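PDB 3E48: putative nucleoside-diphosphate-sugar epimerase from Staphylococcus aureus subsp. aureus, which is of unknown function but, as a putative nucleoside-diphosphate-sugar epimerase with a Rossmann-type NAD(P)H-binding region, probably binds NAD(H) or NADP(H). Local coordinates for residues M157-Y162 / K220-S225. Residues are numbered along the deposited sequence; the frame is centred on the assembly and turned at random.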
loop_
_atom_site.group_PDB
_atom_site.type_symbol
_atom_site.label_atom_id
_atom_site.label_comp_id
_atom_site.label_asym_id
_atom_site.label_seq_id
_atom_site.Cartn_x
_atom_site.Cartn_y
_atom_site.Cartn_z
HETATM N N MSE B 157 -30.749 19.647 7.648
HETATM C CA MSE B 157 -31.112 18.366 8.250
HETATM C C MSE B 157 -31.071 18.434 9.770
HETATM O O MSE B 157 -31.710 17.633 10.452
HETATM C CB MSE B 157 -30.146 17.267 7.802
HETATM C CG MSE B 157 -30.023 17.089 6.304
HETATM SE SE MSE B 157 -28.838 15.616 5.891
HETATM C CE MSE B 157 -27.149 16.550 6.043
ATOM N N HIS B 158 -30.312 19.397 10.288
ATOM C CA HIS B 158 -30.132 19.568 11.724
ATOM C C HIS B 158 -29.453 18.316 12.265
ATOM O O HIS B 158 -29.594 17.973 13.440
ATOM C CB HIS B 158 -31.472 19.782 12.438
ATOM C CG HIS B 158 -32.181 21.035 12.029
ATOM N ND1 HIS B 158 -32.847 21.156 10.828
ATOM C CD2 HIS B 158 -32.310 22.230 12.653
ATOM C CE1 HIS B 158 -33.358 22.372 10.730
ATOM N NE2 HIS B 158 -33.046 23.043 11.824
ATOM N N LYS B 159 -28.712 17.633 11.398
ATOM C CA LYS B 159 -28.026 16.414 11.796
ATOM C C LYS B 159 -26.726 16.180 11.031
ATOM O O LYS B 159 -26.605 16.531 9.856
ATOM C CB LYS B 159 -28.947 15.208 11.582
ATOM C CG LYS B 159 -30.310 15.328 12.246
ATOM C CD LYS B 159 -31.258 14.235 11.773
ATOM C CE LYS B 159 -32.653 14.424 12.352
ATOM N NZ LYS B 159 -33.607 13.397 11.848
ATOM N N LEU B 160 -25.755 15.597 11.724
ATOM C CA LEU B 160 -24.468 15.244 11.131
ATOM C C LEU B 160 -24.669 13.758 10.839
ATOM O O LEU B 160 -24.917 12.978 11.760
ATOM C CB LEU B 160 -23.341 15.435 12.148
ATOM C CG LEU B 160 -21.924 15.146 11.642
ATOM C CD1 LEU B 160 -21.545 16.158 10.567
ATOM C CD2 LEU B 160 -20.948 15.220 12.812
ATOM N N ILE B 161 -24.571 13.366 9.573
ATOM C CA ILE B 161 -24.819 11.977 9.194
ATOM C C ILE B 161 -23.635 11.083 8.827
ATOM O O ILE B 161 -23.836 9.942 8.394
ATOM C CB ILE B 161 -25.830 11.915 8.028
ATOM C CG1 ILE B 161 -25.241 12.585 6.785
ATOM C CG2 ILE B 161 -27.124 12.612 8.431
ATOM C CD1 ILE B 161 -26.126 12.499 5.559
ATOM N N TYR B 162 -22.413 11.579 8.986
ATOM C CA TYR B 162 -21.237 10.774 8.662
ATOM C C TYR B 162 -21.307 9.410 9.350
ATOM O O TYR B 162 -21.436 9.326 10.568
ATOM C CB TYR B 162 -19.952 11.484 9.100
ATOM C CG TYR B 162 -19.643 12.780 8.380
ATOM C CD1 TYR B 162 -19.750 12.882 6.992
ATOM C CD2 TYR B 162 -19.162 13.884 9.083
ATOM C CE1 TYR B 162 -19.375 14.053 6.324
ATOM C CE2 TYR B 162 -18.786 15.051 8.427
ATOM C CZ TYR B 162 -18.890 15.131 7.053
ATOM O OH TYR B 162 -18.483 16.282 6.415
ATOM N N LYS B 220 -27.443 17.637 15.548
ATOM C CA LYS B 220 -27.119 16.461 16.339
ATOM C C LYS B 220 -26.521 15.366 15.467
ATOM O O LYS B 220 -26.794 15.293 14.271
ATOM C CB LYS B 220 -28.372 15.942 17.050
ATOM C CG LYS B 220 -29.013 16.955 17.993
ATOM C CD LYS B 220 -30.221 16.366 18.709
ATOM C CE LYS B 220 -30.926 17.407 19.574
ATOM N NZ LYS B 220 -30.030 17.998 20.610
ATOM N N TYR B 221 -25.695 14.520 16.070
ATOM C CA TYR B 221 -25.070 13.431 15.334
ATOM C C TYR B 221 -26.015 12.245 15.189
ATOM O O TYR B 221 -26.251 11.508 16.145
ATOM C CB TYR B 221 -23.786 12.983 16.039
ATOM C CG TYR B 221 -23.104 11.799 15.386
ATOM C CD1 TYR B 221 -22.844 11.788 14.015
ATOM C CD2 TYR B 221 -22.683 10.706 16.144
ATOM C CE1 TYR B 221 -22.180 10.721 13.415
ATOM C CE2 TYR B 221 -22.016 9.633 15.553
ATOM C CZ TYR B 221 -21.765 9.648 14.191
ATOM O OH TYR B 221 -21.078 8.606 13.608
ATOM N N GLU B 222 -26.556 12.079 13.989
ATOM C CA GLU B 222 -27.464 10.979 13.681
ATOM C C GLU B 222 -26.972 10.349 12.387
ATOM O O GLU B 222 -27.512 10.599 11.308
ATOM C CB GLU B 222 -28.893 11.493 13.506
ATOM C CG GLU B 222 -29.530 11.982 14.794
ATOM C CD GLU B 222 -30.922 12.540 14.579
ATOM O OE1 GLU B 222 -31.762 11.830 13.982
ATOM O OE2 GLU B 222 -31.176 13.686 15.011
ATOM N N PRO B 223 -25.930 9.512 12.484
ATOM C CA PRO B 223 -25.336 8.835 11.334
ATOM C C PRO B 223 -26.270 7.914 10.565
ATOM O O PRO B 223 -27.018 7.133 11.153
ATOM C CB PRO B 223 -24.160 8.082 11.953
ATOM C CG PRO B 223 -24.673 7.741 13.311
ATOM C CD PRO B 223 -25.324 9.036 13.741
ATOM N N VAL B 224 -26.226 8.027 9.242
ATOM C CA VAL B 224 -27.038 7.189 8.379
ATOM C C VAL B 224 -26.202 5.976 7.998
ATOM O O VAL B 224 -25.005 5.916 8.300
ATOM C CB VAL B 224 -27.471 7.933 7.094
ATOM C CG1 VAL B 224 -28.425 9.062 7.450
ATOM C CG2 VAL B 224 -26.253 8.482 6.365
ATOM N N SER B 225 -26.836 5.012 7.343
ATOM C CA SER B 225 -26.153 3.799 6.917
ATOM C C SER B 225 -25.107 4.124 5.858
ATOM O O SER B 225 -25.148 5.188 5.237
ATOM C CB SER B 225 -27.164 2.807 6.341
ATOM O OG SER B 225 -27.773 3.334 5.173
HETATM O O HOH W 1 -31.651 16.684 14.724
#
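Lys159 and Leu160 pair with Lys220 and Tyr221 in a two-stranded parallel sheet, set apart from the large mixed sheet, where the chain leaves helix 147-157 and helix 204-215. Successive backbone bonds knit it: Lys220 N to His158 O, Leu160 N to Lys220 O (2.8 Å) and Glu222 N to Leu160 O. Beyond the strands Val224 N still reaches Ile161 O at 3.2 Å. A short parallel pair lying apart from the Rossmann sheet is consistent with the smaller C-terminal lobe of extended short-chain dehydrogenase/reductase proteins, to which the epimerase name points. On the face carrying the Lys159 and Lys220 side chains, the extended Lys159 chain crosses the Glu222 side chain obliquely, and Lys159 NZ meets Glu222 OE1 in a salt bridge with a weak 3.2 Å bond; a water donating to both Glu222 OE2 and His158 O links the other oxygen to the backbone. On the opposite face Leu160 CD2 approaches Tyr221 CD1 at 4.1 Å, both residues packing on Met204. Tyr221 CG lies anti to the backbone N (chi1 177°); Tyr162 O lies at the ring edge, in plane, Pro223 CD sits over the centre of one face, and Tyr221 OH hydrogen-bonds Gly165 O. Farther along, Ile161 CB rests 3.8 Å from Val224 CG2.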